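Local coordinates for protein transcriptional regulator (PDB 2GNP) that probably regulates transcription in Streptococcus pneumoniae, sensing a sugar-type effector through a putative sugar-binding domain, at residues R52-F63 with I76-Y87. Numbering follows the deposited sequence.
Sequences RNLIDDNMKIGF and IHSKSVRNVHFY
Lys79 reaches the C-terminal end of helix 36-54 and donates to one carbonyl in the last turn and one just beyond it. Lys79 NZ lies 2.9 Å from Arg52 O and 2.6 Å from Ile55 O. A water that accepts from NZ donates to Asn53 O and Asp56 OD1; the direct Lys79-Asp56 salt bridge is long. The lysine chain is fully extended, with CG anti to the backbone N (chi1 -179°), which carries the ammonium to the helix end. Arg52 reaches back the other way. Its NE and NH2 hold Ser78 O side-on, in the guanidinium plane; Arg52 NH2 lies 3.0 Å from Ser78 O. His77 ND1 donates to the same Ser78 O, and Lys79 CG lies over one guanidinium face, toward its rim.

Further on, strands 60-63 and 85-88 pair in parallel, joined through helix 67-75 as a right-handed beta-alpha-beta crossover of the Rossmann-like sheet. Ile61 bonds to strand 85-88 through both its N, to His85 O (2.8 Å), and its O, to Tyr87 N (2.9 Å). Ile61 CD1 packs on Val84 CG1 and Phe86 CE2. Before the strands, Asn83 ND2 donates to Asn58 OD1 at 2.9 Å, the amide planes 75° apart. His85 NE2 steadies Asn83 through OD1. Met109 of helix 102-113 touches Ile55, Phe63 and Phe86.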
loop_
_atom_site.group_PDB
_atom_site.type_symbol
_atom_site.label_atom_id
_atom_site.label_comp_id
_atom_site.label_asym_id
_atom_site.label_seq_id
_atom_site.Cartn_x
_atom_site.Cartn_y
_atom_site.Cartn_z
ATOM N N ARG A 52 6.085 11.909 8.175
ATOM C CA ARG A 52 6.122 12.666 9.407
ATOM C C ARG A 52 5.493 14.067 9.198
ATOM O O ARG A 52 4.754 14.596 10.034
ATOM C CB ARG A 52 7.566 12.744 9.959
ATOM C CG ARG A 52 7.682 13.613 11.219
ATOM C CD ARG A 52 9.075 13.589 11.826
ATOM N NE ARG A 52 9.096 14.178 13.186
ATOM C CZ ARG A 52 9.171 15.481 13.478
ATOM N NH1 ARG A 52 9.117 16.412 12.515
ATOM N NH2 ARG A 52 9.217 15.861 14.751
ATOM N N ASN A 53 5.802 14.678 8.044
ATOM C CA ASN A 53 5.230 15.984 7.703
ATOM C C ASN A 53 3.719 16.025 7.464
ATOM O O ASN A 53 3.057 17.071 7.625
ATOM C CB ASN A 53 5.990 16.544 6.500
ATOM C CG ASN A 53 7.301 17.193 6.915
ATOM O OD1 ASN A 53 7.449 17.603 8.081
ATOM N ND2 ASN A 53 8.255 17.299 5.979
ATOM N N LEU A 54 3.185 14.881 7.037
ATOM C CA LEU A 54 1.763 14.710 6.790
ATOM C C LEU A 54 0.995 14.558 8.081
ATOM O O LEU A 54 -0.164 14.962 8.180
ATOM C CB LEU A 54 1.500 13.498 5.882
ATOM C CG LEU A 54 2.023 13.531 4.432
ATOM C CD1 LEU A 54 1.637 12.226 3.706
ATOM C CD2 LEU A 54 1.547 14.793 3.657
ATOM N N ILE A 55 1.641 13.975 9.099
ATOM C CA ILE A 55 0.956 13.683 10.340
ATOM C C ILE A 55 0.742 14.932 11.197
ATOM O O ILE A 55 1.694 15.626 11.566
ATOM C CB ILE A 55 1.619 12.527 11.140
ATOM C CG1 ILE A 55 1.621 11.248 10.277
ATOM C CG2 ILE A 55 0.856 12.273 12.449
ATOM C CD1 ILE A 55 2.508 10.038 10.833
ATOM N N ASP A 56 -0.515 15.195 11.487
ATOM C CA ASP A 56 -0.904 16.307 12.337
ATOM C C ASP A 56 -1.873 15.854 13.401
ATOM O O ASP A 56 -2.382 14.749 13.377
ATOM C CB ASP A 56 -1.593 17.366 11.458
ATOM C CG ASP A 56 -0.621 18.117 10.538
ATOM O OD1 ASP A 56 0.518 18.473 10.955
ATOM O OD2 ASP A 56 -1.035 18.419 9.388
ATOM N N ASP A 57 -2.123 16.716 14.380
ATOM C CA ASP A 57 -3.198 16.474 15.328
ATOM C C ASP A 57 -4.510 16.013 14.713
ATOM O O ASP A 57 -4.886 16.467 13.589
ATOM C CB ASP A 57 -3.565 17.726 16.131
ATOM C CG ASP A 57 -2.391 18.304 16.891
ATOM O OD1 ASP A 57 -1.374 17.603 17.165
ATOM O OD2 ASP A 57 -2.521 19.516 17.195
ATOM N N ASN A 58 -5.153 15.113 15.442
ATOM C CA ASN A 58 -6.534 14.675 15.215
ATOM C C ASN A 58 -6.688 13.691 14.018
ATOM O O ASN A 58 -7.792 13.209 13.760
ATOM C CB ASN A 58 -7.470 15.882 15.025
ATOM C CG ASN A 58 -7.472 16.802 16.211
ATOM O OD1 ASN A 58 -7.532 16.355 17.372
ATOM N ND2 ASN A 58 -7.424 18.105 15.936
HETATM N N MSE A 59 -5.618 13.377 13.335
HETATM C CA MSE A 59 -5.744 12.562 12.108
HETATM C C MSE A 59 -5.994 11.070 12.354
HETATM O O MSE A 59 -5.514 10.530 13.362
HETATM C CB MSE A 59 -4.499 12.747 11.294
HETATM C CG MSE A 59 -4.481 14.146 10.673
HETATM SE SE MSE A 59 -3.155 14.025 9.382
HETATM C CE MSE A 59 -3.491 15.680 8.388
ATOM N N LYS A 60 -6.772 10.450 11.431
ATOM C CA LYS A 60 -7.065 9.026 11.386
ATOM C C LYS A 60 -6.212 8.475 10.252
ATOM O O LYS A 60 -6.347 8.927 9.097
ATOM C CB LYS A 60 -8.560 8.820 11.122
ATOM C CG LYS A 60 -9.424 9.310 12.288
ATOM C CD LYS A 60 -10.891 9.080 11.993
ATOM C CE LYS A 60 -11.277 7.697 12.434
ATOM N NZ LYS A 60 -12.761 7.573 12.463
ATOM N N ILE A 61 -5.330 7.517 10.601
ATOM C CA ILE A 61 -4.329 7.067 9.661
ATOM C C ILE A 61 -4.422 5.542 9.527
ATOM O O ILE A 61 -4.331 4.843 10.543
ATOM C CB ILE A 61 -2.888 7.511 10.102
ATOM C CG1 ILE A 61 -2.774 9.049 10.222
ATOM C CG2 ILE A 61 -1.838 6.947 9.171
ATOM C CD1 ILE A 61 -1.571 9.546 11.068
ATOM N N GLY A 62 -4.604 5.060 8.295
ATOM C CA GLY A 62 -4.640 3.584 8.008
ATOM C C GLY A 62 -3.301 3.056 7.491
ATOM O O GLY A 62 -2.646 3.724 6.717
ATOM N N PHE A 63 -2.905 1.849 7.922
ATOM C CA PHE A 63 -1.674 1.227 7.392
ATOM C C PHE A 63 -2.042 -0.099 6.751
ATOM O O PHE A 63 -2.947 -0.800 7.268
ATOM C CB PHE A 63 -0.703 0.899 8.527
ATOM C CG PHE A 63 0.396 1.921 8.656
ATOM C CD1 PHE A 63 0.075 3.208 9.020
ATOM C CD2 PHE A 63 1.717 1.623 8.306
ATOM C CE1 PHE A 63 1.072 4.186 9.107
ATOM C CE2 PHE A 63 2.740 2.611 8.372
ATOM C CZ PHE A 63 2.399 3.877 8.785
ATOM N N ILE A 76 11.318 6.681 10.833
ATOM C CA ILE A 76 10.605 7.908 11.050
ATOM C C ILE A 76 10.857 8.473 12.456
ATOM O O ILE A 76 10.923 7.695 13.441
ATOM C CB ILE A 76 9.073 7.710 10.777
ATOM C CG1 ILE A 76 8.360 9.059 10.656
ATOM C CG2 ILE A 76 8.433 6.829 11.872
ATOM C CD1 ILE A 76 6.928 8.907 10.072
ATOM N N HIS A 77 10.959 9.808 12.541
ATOM C CA HIS A 77 11.190 10.492 13.834
ATOM C C HIS A 77 9.894 10.749 14.547
ATOM O O HIS A 77 8.886 11.160 13.923
ATOM C CB HIS A 77 11.957 11.829 13.670
ATOM C CG HIS A 77 12.550 12.308 14.953
ATOM N ND1 HIS A 77 11.874 13.137 15.833
ATOM C CD2 HIS A 77 13.732 12.010 15.547
ATOM C CE1 HIS A 77 12.618 13.325 16.911
ATOM N NE2 HIS A 77 13.754 12.671 16.754
ATOM N N SER A 78 9.901 10.560 15.868
ATOM C CA SER A 78 8.721 10.896 16.693
ATOM C C SER A 78 8.283 12.363 16.544
ATOM O O SER A 78 9.075 13.239 16.146
ATOM C CB SER A 78 9.016 10.602 18.172
ATOM O OG SER A 78 10.001 11.525 18.634
ATOM N N LYS A 79 7.032 12.640 16.854
ATOM C CA LYS A 79 6.478 14.016 16.843
ATOM C C LYS A 79 5.358 14.133 17.844
ATOM O O LYS A 79 4.559 13.201 18.004
ATOM C CB LYS A 79 5.977 14.329 15.425
ATOM C CG LYS A 79 5.383 15.707 15.127
ATOM C CD LYS A 79 4.710 15.631 13.697
ATOM C CE LYS A 79 4.551 16.986 13.058
ATOM N NZ LYS A 79 3.976 16.845 11.675
ATOM N N SER A 80 5.287 15.252 18.583
ATOM C CA SER A 80 4.235 15.381 19.592
ATOM C C SER A 80 2.896 15.836 19.043
ATOM O O SER A 80 2.591 17.041 19.062
ATOM C CB SER A 80 4.633 16.319 20.768
ATOM O OG SER A 80 5.861 15.862 21.349
ATOM N N VAL A 81 2.075 14.889 18.581
ATOM C CA VAL A 81 0.751 15.239 18.071
ATOM C C VAL A 81 -0.309 14.698 19.034
ATOM O O VAL A 81 -0.025 13.756 19.786
ATOM C CB VAL A 81 0.581 14.693 16.600
ATOM C CG1 VAL A 81 1.338 15.525 15.575
ATOM C CG2 VAL A 81 1.144 13.234 16.516
ATOM N N ARG A 82 -1.480 15.310 19.059
ATOM C CA ARG A 82 -2.579 14.966 19.946
ATOM C C ARG A 82 -3.630 14.254 19.112
ATOM O O ARG A 82 -3.883 14.623 17.939
ATOM C CB ARG A 82 -3.296 16.217 20.479
ATOM C CG ARG A 82 -2.564 17.211 21.368
ATOM C CD ARG A 82 -3.314 18.552 21.212
ATOM N NE ARG A 82 -3.629 19.278 22.448
ATOM C CZ ARG A 82 -2.803 20.136 23.052
ATOM N NH1 ARG A 82 -1.606 20.350 22.524
ATOM N NH2 ARG A 82 -3.158 20.772 24.186
ATOM N N ASN A 83 -4.271 13.251 19.717
ATOM C CA ASN A 83 -5.552 12.722 19.243
ATOM C C ASN A 83 -5.433 12.073 17.844
ATOM O O ASN A 83 -6.404 12.129 17.037
ATOM C CB ASN A 83 -6.654 13.815 19.189
ATOM C CG ASN A 83 -8.054 13.247 19.040
ATOM O OD1 ASN A 83 -8.370 12.127 19.528
ATOM N ND2 ASN A 83 -8.924 14.012 18.378
ATOM N N VAL A 84 -4.273 11.447 17.596
ATOM C CA VAL A 84 -4.038 10.703 16.329
ATOM C C VAL A 84 -4.489 9.259 16.576
ATOM O O VAL A 84 -4.296 8.720 17.696
ATOM C CB VAL A 84 -2.560 10.714 15.907
ATOM C CG1 VAL A 84 -2.291 9.856 14.655
ATOM C CG2 VAL A 84 -2.121 12.170 15.596
ATOM N N HIS A 85 -5.080 8.644 15.546
ATOM C CA HIS A 85 -5.603 7.280 15.701
ATOM C C HIS A 85 -5.086 6.462 14.518
ATOM O O HIS A 85 -5.157 6.958 13.378
ATOM C CB HIS A 85 -7.138 7.266 15.650
ATOM C CG HIS A 85 -7.770 8.119 16.710
ATOM N ND1 HIS A 85 -8.390 7.584 17.815
ATOM C CD2 HIS A 85 -7.843 9.469 16.842
ATOM C CE1 HIS A 85 -8.833 8.566 18.586
ATOM N NE2 HIS A 85 -8.502 9.720 18.024
ATOM N N PHE A 86 -4.587 5.243 14.770
ATOM C CA PHE A 86 -4.050 4.363 13.706
ATOM C C PHE A 86 -4.988 3.158 13.570
ATOM O O PHE A 86 -5.416 2.606 14.578
ATOM C CB PHE A 86 -2.653 3.848 14.156
ATOM C CG PHE A 86 -1.596 4.944 14.102
ATOM C CD1 PHE A 86 -1.145 5.571 15.278
ATOM C CD2 PHE A 86 -1.157 5.427 12.872
ATOM C CE1 PHE A 86 -0.269 6.648 15.179
ATOM C CE2 PHE A 86 -0.193 6.433 12.766
ATOM C CZ PHE A 86 0.245 7.048 13.928
ATOM N N TYR A 87 -5.215 2.744 12.320
ATOM C CA TYR A 87 -6.181 1.673 11.959
ATOM C C TYR A 87 -5.470 0.762 10.946
ATOM O O TYR A 87 -4.561 1.196 10.238
ATOM C CB TYR A 87 -7.425 2.249 11.275
ATOM C CG TYR A 87 -8.150 3.241 12.142
ATOM C CD1 TYR A 87 -7.805 4.580 12.056
ATOM C CD2 TYR A 87 -9.149 2.836 13.035
ATOM C CE1 TYR A 87 -8.447 5.550 12.878
ATOM C CE2 TYR A 87 -9.809 3.788 13.846
ATOM C CZ TYR A 87 -9.410 5.135 13.745
ATOM O OH TYR A 87 -10.036 6.073 14.553
HETATM O O HOH W 1 2.944 18.794 9.784
#